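Udp-n-acetylglucosamine pyrophosphorylase (Trypanosoma brucei, PDB 4BQH) probably catalyses the formation of UDP-N-acetylglucosamine and diphosphate from UTP and N-acetylglucosamine 1-phosphate, the uridylyl transfer that makes this nucleotide sugar. Local coordinates at residues E412-H415 / P416-S420; V292-G295 / Y296-E300; P520-I523 / H524-R528. All blocks are in the same frame, centred on the assembly; numbering follows the deposited sequence.

Contact 1. Residues E412-H415 / P416-S420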
loop_
_atom_site.group_PDB
_atom_site.type_symbol
_atom_site.label_atom_id
_atom_site.label_comp_id
_atom_site.label_asym_id
_atom_site.label_seq_id
_atom_site.Cartn_x
_atom_site.Cartn_y
_atom_site.Cartn_z
ATOM N N GLU A 412 1.633 4.274 -22.489
ATOM C CA GLU A 412 1.740 3.159 -23.440
ATOM C C GLU A 412 0.527 2.232 -23.379
ATOM O O GLU A 412 0.347 1.384 -24.252
ATOM C CB GLU A 412 3.032 2.386 -23.190
ATOM C CG GLU A 412 4.240 3.281 -23.399
ATOM C CD GLU A 412 5.542 2.565 -23.198
ATOM O OE1 GLU A 412 5.527 1.339 -23.024
ATOM O OE2 GLU A 412 6.590 3.239 -23.224
ATOM N N CYS A 413 -0.322 2.421 -22.365
ATOM C CA CYS A 413 -1.531 1.626 -22.227
ATOM C C CYS A 413 -2.628 2.041 -23.207
ATOM O O CYS A 413 -3.591 1.301 -23.392
ATOM C CB CYS A 413 -2.094 1.748 -20.801
ATOM S SG CYS A 413 -0.994 1.070 -19.531
ATOM N N ASP A 414 -2.529 3.245 -23.761
ATOM C CA ASP A 414 -3.564 3.731 -24.688
ATOM C C ASP A 414 -3.017 3.844 -26.112
ATOM O O ASP A 414 -1.883 4.255 -26.310
ATOM C CB ASP A 414 -4.143 5.078 -24.232
ATOM C CG ASP A 414 -4.900 4.983 -22.910
ATOM O OD1 ASP A 414 -5.670 4.023 -22.721
ATOM O OD2 ASP A 414 -4.703 5.885 -22.061
ATOM N N HIS A 415 -3.839 3.470 -27.095
ATOM C CA HIS A 415 -3.455 3.550 -28.506
ATOM C C HIS A 415 -4.513 4.278 -29.289
ATOM O O HIS A 415 -5.538 3.695 -29.603
ATOM C CB HIS A 415 -3.258 2.146 -29.061
ATOM C CG HIS A 415 -2.408 1.297 -28.178
ATOM N ND1 HIS A 415 -1.068 1.361 -28.203
ATOM C CD2 HIS A 415 -2.745 0.434 -27.147
ATOM C CE1 HIS A 415 -0.568 0.544 -27.260
ATOM N NE2 HIS A 415 -1.593 -0.024 -26.616
ATOM N N PRO A 416 -4.297 5.579 -29.590
ATOM C CA PRO A 416 -3.157 6.422 -29.229
ATOM C C PRO A 416 -3.261 6.926 -27.777
ATOM O O PRO A 416 -4.351 6.860 -27.179
ATOM C CB PRO A 416 -3.294 7.601 -30.196
ATOM C CG PRO A 416 -4.773 7.758 -30.329
ATOM C CD PRO A 416 -5.303 6.342 -30.360
ATOM N N PRO A 417 -2.145 7.426 -27.210
ATOM C CA PRO A 417 -2.239 8.064 -25.894
ATOM C C PRO A 417 -3.255 9.197 -25.907
ATOM O O PRO A 417 -3.453 9.831 -26.951
ATOM C CB PRO A 417 -0.844 8.642 -25.686
ATOM C CG PRO A 417 0.054 7.764 -26.490
ATOM C CD PRO A 417 -0.758 7.411 -27.713
ATOM N N LYS A 418 -3.897 9.439 -24.772
ATOM C CA LYS A 418 -4.793 10.578 -24.601
ATOM C C LYS A 418 -3.992 11.870 -24.594
ATOM O O LYS A 418 -2.889 11.914 -24.045
ATOM C CB LYS A 418 -5.558 10.467 -23.273
ATOM C CG LYS A 418 -6.250 9.128 -23.061
ATOM C CD LYS A 418 -7.409 9.198 -22.067
ATOM C CE LYS A 418 -7.029 9.788 -20.713
ATOM N NZ LYS A 418 -7.306 11.254 -20.643
ATOM N N ASP A 419 -4.553 12.925 -25.187
ATOM C CA ASP A 419 -3.919 14.236 -25.185
ATOM C C ASP A 419 -3.593 14.697 -23.768
ATOM O O ASP A 419 -2.559 15.297 -23.539
ATOM C CB ASP A 419 -4.818 15.290 -25.845
ATOM C CG ASP A 419 -4.850 15.184 -27.360
ATOM O OD1 ASP A 419 -3.900 14.643 -27.977
ATOM O OD2 ASP A 419 -5.837 15.676 -27.938
ATOM N N SER A 420 -4.485 14.411 -22.825
ATOM C CA SER A 420 -4.307 14.877 -21.452
ATOM C C SER A 420 -3.600 13.824 -20.583
ATOM O O SER A 420 -3.406 14.039 -19.378
ATOM C CB SER A 420 -5.656 15.288 -20.846
ATOM O OG SER A 420 -6.520 14.174 -20.759
HETATM O O HOH W 1 -2.808 7.864 -22.504
#
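Asp414 lays its CB against the backbone of Pro416 and Pro417, 3.5 Å from Pro416 O, and reaches on with its carboxylate to the aliphatic part of Lys418. The first torsion, -65°, sets CG beside the backbone N and anti to the carbonyl carbon, which carries OD2 to 3.7 Å from Lys418 CG. The lysine chain passes aslant the carboxylate and then bends at chi3 and chi4. Its ammonium group is thereby carried away from the acid, leaving Asp414 OD2 and Lys418 NZ 6.1 Å apart, so no salt bridge forms.

A single water joins the two residues instead. It donates to Asp414 OD2 at 2.8 Å and accepts from Lys418 N at 3.0 Å, closing the turn through one carboxylate oxygen and one backbone amide. The other oxygen, OD1, is hydrogen-bonded to His303 NE2, so the carboxylate is held at both ends and its rotation is restrained.

Between these points the chain reverses at the cis peptide bond from His415 to Pro416. Across that bend Asp414 O lies 3.3 Å from Pro417 N, a tertiary amide nitrogen that has no hydrogen to offer. A turn close to type VIb, with a water-bridged aspartate, thus shapes this surface loop, which connects strand 394-400 to strand 423-427 in the nucleotidyltransferase fold of the GT-A clan.

Contact 2. Residues V292-G295 / Y296-E300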
loop_
_atom_site.group_PDB
_atom_site.type_symbol
_atom_site.label_atom_id
_atom_site.label_comp_id
_atom_site.label_asym_id
_atom_site.label_seq_id
_atom_site.Cartn_x
_atom_site.Cartn_y
_atom_site.Cartn_z
ATOM N N VAL A 292 -14.033 7.623 -3.871
ATOM C CA VAL A 292 -13.682 8.890 -4.577
ATOM C C VAL A 292 -12.432 8.684 -5.453
ATOM O O VAL A 292 -12.380 9.147 -6.595
ATOM C CB VAL A 292 -13.484 10.055 -3.593
ATOM C CG1 VAL A 292 -13.017 11.336 -4.291
ATOM C CG2 VAL A 292 -14.780 10.293 -2.816
ATOM N N PHE A 293 -11.440 7.990 -4.907
ATOM C CA PHE A 293 -10.191 7.645 -5.615
ATOM C C PHE A 293 -10.550 6.818 -6.860
ATOM O O PHE A 293 -10.105 7.107 -7.964
ATOM C CB PHE A 293 -9.387 6.789 -4.622
ATOM C CG PHE A 293 -7.913 6.621 -4.920
ATOM C CD1 PHE A 293 -7.201 7.482 -5.743
ATOM C CD2 PHE A 293 -7.225 5.615 -4.260
ATOM C CE1 PHE A 293 -5.814 7.312 -5.923
ATOM C CE2 PHE A 293 -5.843 5.438 -4.431
ATOM C CZ PHE A 293 -5.151 6.294 -5.269
ATOM N N ILE A 294 -11.396 5.809 -6.670
ATOM C CA ILE A 294 -11.864 4.944 -7.770
ATOM C C ILE A 294 -12.679 5.712 -8.818
ATOM O O ILE A 294 -12.452 5.552 -10.024
ATOM C CB ILE A 294 -12.658 3.749 -7.211
ATOM C CG1 ILE A 294 -11.727 2.864 -6.347
ATOM C CG2 ILE A 294 -13.319 2.932 -8.335
ATOM C CD1 ILE A 294 -12.525 1.953 -5.397
ATOM N N GLY A 295 -13.615 6.523 -8.352
ATOM C CA GLY A 295 -14.459 7.327 -9.255
ATOM C C GLY A 295 -13.628 8.310 -10.069
ATOM O O GLY A 295 -13.836 8.476 -11.282
ATOM N N TYR A 296 -12.646 8.926 -9.415
ATOM C CA TYR A 296 -11.721 9.831 -10.109
ATOM C C TYR A 296 -10.955 9.089 -11.206
ATOM O O TYR A 296 -10.827 9.589 -12.335
ATOM C CB TYR A 296 -10.742 10.430 -9.088
ATOM C CG TYR A 296 -9.772 11.459 -9.620
ATOM C CD1 TYR A 296 -10.203 12.602 -10.327
ATOM C CD2 TYR A 296 -8.417 11.331 -9.337
ATOM C CE1 TYR A 296 -9.270 13.556 -10.771
ATOM C CE2 TYR A 296 -7.483 12.263 -9.781
ATOM C CZ TYR A 296 -7.906 13.359 -10.491
ATOM O OH TYR A 296 -6.923 14.244 -10.874
ATOM N N ALA A 297 -10.435 7.903 -10.908
ATOM C CA ALA A 297 -9.713 7.155 -11.938
ATOM C C ALA A 297 -10.620 6.861 -13.133
ATOM O O ALA A 297 -10.213 7.013 -14.275
ATOM C CB ALA A 297 -9.156 5.855 -11.372
ATOM N N ILE A 298 -11.854 6.463 -12.839
ATOM C CA ILE A 298 -12.794 6.074 -13.895
ATOM C C ILE A 298 -13.163 7.278 -14.769
ATOM O O ILE A 298 -13.101 7.194 -16.016
ATOM C CB ILE A 298 -14.034 5.402 -13.305
ATOM C CG1 ILE A 298 -13.642 4.006 -12.786
ATOM C CG2 ILE A 298 -15.136 5.267 -14.373
ATOM C CD1 ILE A 298 -14.674 3.330 -11.906
ATOM N N GLU A 299 -13.530 8.383 -14.125
ATOM C CA GLU A 299 -13.992 9.574 -14.857
ATOM C C GLU A 299 -12.862 10.238 -15.624
ATOM O O GLU A 299 -13.100 10.811 -16.712
ATOM C CB GLU A 299 -14.735 10.542 -13.908
ATOM C CG GLU A 299 -16.062 9.957 -13.385
ATOM C CD GLU A 299 -17.107 9.681 -14.482
ATOM O OE1 GLU A 299 -17.189 10.429 -15.468
ATOM O OE2 GLU A 299 -17.838 8.685 -14.370
ATOM N N GLU A 300 -11.619 10.103 -15.129
ATOM C CA GLU A 300 -10.432 10.651 -15.826
ATOM C C GLU A 300 -9.882 9.740 -16.930
ATOM O O GLU A 300 -9.039 10.162 -17.725
ATOM C CB GLU A 300 -9.298 10.961 -14.821
ATOM C CG GLU A 300 -9.663 12.080 -13.834
ATOM C CD GLU A 300 -9.844 13.464 -14.482
ATOM O OE1 GLU A 300 -9.101 13.817 -15.423
ATOM O OE2 GLU A 300 -10.719 14.220 -14.033
#
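Ile294 and Ile298 run alongside each other in the same direction one helical turn apart, with Ile294 CG2 3.8 Å from Ile298 CD1. The methyl branch of Ile294 is anti to its backbone N, while Ile298 sends CG1 anti to its carbonyl carbon (chi1 -71°), a setting that also rests CG1 3.4 Å over Ile294 O. Beneath them the backbone is closed by the regular ladder of i to i+4 bonds: Tyr296 N to Val292 O at 2.8 Å, followed by the amides of Ala297 and Ile298 on the carbonyls of Phe293 and Ile294. The last rung, Glu299 N to Gly295 O, is the straightest of the four, with an N-H...O angle of 167°.

The tight part is the flank turned to the sheet. Phe293 and Ala297 pack on Val305 of strand 304-309 and Leu361 of strand 359-363, and Tyr296 swings out to meet the ring of Phe83 and Met426 of strand 423-427. Tyr296 CB itself sits 3.2 Å from Val292 O.

The looser side begins at Glu299, which is exposed and contributes just its CB and CG, the latter 3.4 Å from Gly295 O, before bending at chi2. At Glu300 a charge pair takes over: its OE1 makes a salt bridge with Arg424 NE. Helix 291-300, pressed against the mixed sheet while Ile298 meets Val104 and Ala108 of helix 95-110, is characteristic of the layered alpha/beta core of a GT-A nucleotidyltransferase.

Contact 3. Residues P520-I523 / H524-R528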
loop_
_atom_site.group_PDB
_atom_site.type_symbol
_atom_site.label_atom_id
_atom_site.label_comp_id
_atom_site.label_asym_id
_atom_site.label_seq_id
_atom_site.Cartn_x
_atom_site.Cartn_y
_atom_site.Cartn_z
ATOM N N PRO A 520 -28.279 8.731 19.975
ATOM C CA PRO A 520 -28.936 8.733 21.294
ATOM C C PRO A 520 -27.966 8.348 22.409
ATOM O O PRO A 520 -27.927 9.038 23.417
ATOM C CB PRO A 520 -30.041 7.677 21.146
ATOM C CG PRO A 520 -30.407 7.747 19.690
ATOM C CD PRO A 520 -29.075 7.972 18.980
ATOM N N ARG A 521 -27.180 7.295 22.197
ATOM C CA ARG A 521 -26.240 6.793 23.193
ATOM C C ARG A 521 -25.103 7.794 23.449
ATOM O O ARG A 521 -24.715 8.034 24.594
ATOM C CB ARG A 521 -25.697 5.429 22.762
ATOM C CG ARG A 521 -24.548 4.879 23.597
ATOM C CD ARG A 521 -25.030 4.223 24.881
ATOM N NE ARG A 521 -23.943 4.103 25.855
ATOM C CZ ARG A 521 -23.928 4.698 27.042
ATOM N NH1 ARG A 521 -24.952 5.449 27.431
ATOM N NH2 ARG A 521 -22.887 4.525 27.850
ATOM N N VAL A 522 -24.565 8.354 22.369
ATOM C CA VAL A 522 -23.501 9.375 22.453
ATOM C C VAL A 522 -23.965 10.590 23.246
ATOM O O VAL A 522 -23.283 11.041 24.189
ATOM C CB VAL A 522 -23.069 9.819 21.031
ATOM C CG1 VAL A 522 -22.167 11.065 21.082
ATOM C CG2 VAL A 522 -22.408 8.650 20.319
ATOM N N ILE A 523 -25.136 11.112 22.895
ATOM C CA ILE A 523 -25.688 12.259 23.588
ATOM C C ILE A 523 -25.906 11.982 25.088
ATOM O O ILE A 523 -25.569 12.830 25.911
ATOM C CB ILE A 523 -26.973 12.784 22.901
ATOM C CG1 ILE A 523 -26.578 13.495 21.607
ATOM C CG2 ILE A 523 -27.741 13.743 23.806
ATOM C CD1 ILE A 523 -27.750 13.864 20.724
ATOM N N HIS A 524 -26.416 10.795 25.411
ATOM C CA HIS A 524 -26.646 10.380 26.810
ATOM C C HIS A 524 -25.327 10.416 27.559
ATOM O O HIS A 524 -25.241 10.983 28.645
ATOM C CB HIS A 524 -27.252 8.988 26.835
ATOM C CG HIS A 524 -27.696 8.524 28.207
ATOM N ND1 HIS A 524 -26.941 7.721 28.986
ATOM C CD2 HIS A 524 -28.865 8.770 28.914
ATOM C CE1 HIS A 524 -27.596 7.474 30.137
ATOM N NE2 HIS A 524 -28.764 8.128 30.095
ATOM N N GLN A 525 -24.278 9.840 26.979
ATOM C CA GLN A 525 -22.945 9.846 27.628
ATOM C C GLN A 525 -22.415 11.243 27.849
ATOM O O GLN A 525 -21.874 11.529 28.919
ATOM C CB GLN A 525 -21.922 9.131 26.760
ATOM C CG GLN A 525 -22.102 7.633 26.695
ATOM C CD GLN A 525 -21.165 7.019 25.676
ATOM O OE1 GLN A 525 -21.433 7.052 24.464
ATOM N NE2 GLN A 525 -20.059 6.467 26.159
ATOM N N LEU A 526 -22.529 12.092 26.823
ATOM C CA LEU A 526 -21.995 13.447 26.868
ATOM C C LEU A 526 -22.684 14.303 27.921
ATOM O O LEU A 526 -22.022 15.087 28.617
ATOM C CB LEU A 526 -22.021 14.136 25.501
ATOM C CG LEU A 526 -21.067 13.544 24.461
ATOM C CD1 LEU A 526 -21.349 14.199 23.117
ATOM C CD2 LEU A 526 -19.604 13.736 24.855
ATOM N N LEU A 527 -24.001 14.135 28.049
ATOM C CA LEU A 527 -24.734 14.938 29.021
ATOM C C LEU A 527 -24.718 14.380 30.442
ATOM O O LEU A 527 -24.922 15.145 31.386
ATOM C CB LEU A 527 -26.177 15.227 28.565
ATOM C CG LEU A 527 -26.408 15.785 27.157
ATOM C CD1 LEU A 527 -27.898 15.843 26.837
ATOM C CD2 LEU A 527 -25.764 17.145 26.956
ATOM N N ARG A 528 -24.482 13.080 30.607
ATOM C CA ARG A 528 -24.534 12.446 31.934
ATOM C C ARG A 528 -23.155 12.245 32.578
ATOM O O ARG A 528 -22.970 12.552 33.755
ATOM C CB ARG A 528 -25.248 11.097 31.878
ATOM C CG ARG A 528 -26.687 11.114 31.360
ATOM C CD ARG A 528 -27.536 12.179 32.036
ATOM N NE ARG A 528 -27.646 11.944 33.486
ATOM C CZ ARG A 528 -28.332 12.715 34.335
ATOM N NH1 ARG A 528 -28.997 13.785 33.890
ATOM N NH2 ARG A 528 -28.347 12.414 35.642
#
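Arg521 spreads its guanidinium over Gln525 one turn along helix 519-528, the crossover helix of a beta-alpha-beta unit between strands 501-504 and 533-536. The groups are stacked with planes 19° apart, and Gln525 CG lies against one guanidinium face, 3.4 Å from Arg521 NH2. A bend at chi2 (81°) turns the arginine forward along the helix and brings its edge toward His524, whose ND1 lies in the guanidinium plane.

Five carbonyls, from Pro520 to His524, are satisfied within the helix. Those of Pro520, Arg521, Val522 and Ile523 accept in turn from the amides of His524, Gln525, Leu526 and Leu527, the shortest being Leu526 N to Val522 O at 2.9 Å. His524 O in turn receives Arg528 N at 3.0 Å. Gln525 OE1 and Arg521 O, by contrast, are two acceptors 3.4 Å apart and make no bond.

The apolar flank consists of two parallel pairs: Val522 with Leu526, CG1 to CD1 at 3.8 Å, and Ile523 with Leu527. Leu467 of helix 448-471 packs on both Ile523 and Leu526. On the polar flank, Arg528 CG sits over the centre of the His524 ring, 3.8 Å above its plane.

From the N terminus, contact 2 comes first, within helix 291-300, then contact 1 in the loop after strand 394-400, and last contact 3 in helix 519-528. The three lie in series; none nests in or crosses another. Contacts 2 and 3 each close successive, overlapping helical turns, while contact 1 closes a tight loop. Contact 2 belongs to a helix packed on the mixed sheet, contact 1 to the loop leading into its strand 423-427. Their centres are about 17 Å apart, and they meet where Lys418 packs against Glu300. Arg424 joins them further, bonded to both Ser420 O and Glu300. Contact 3 stands apart, its nearest atoms about 24 Å from contact 2, in the C-terminal beta-alpha-beta unit.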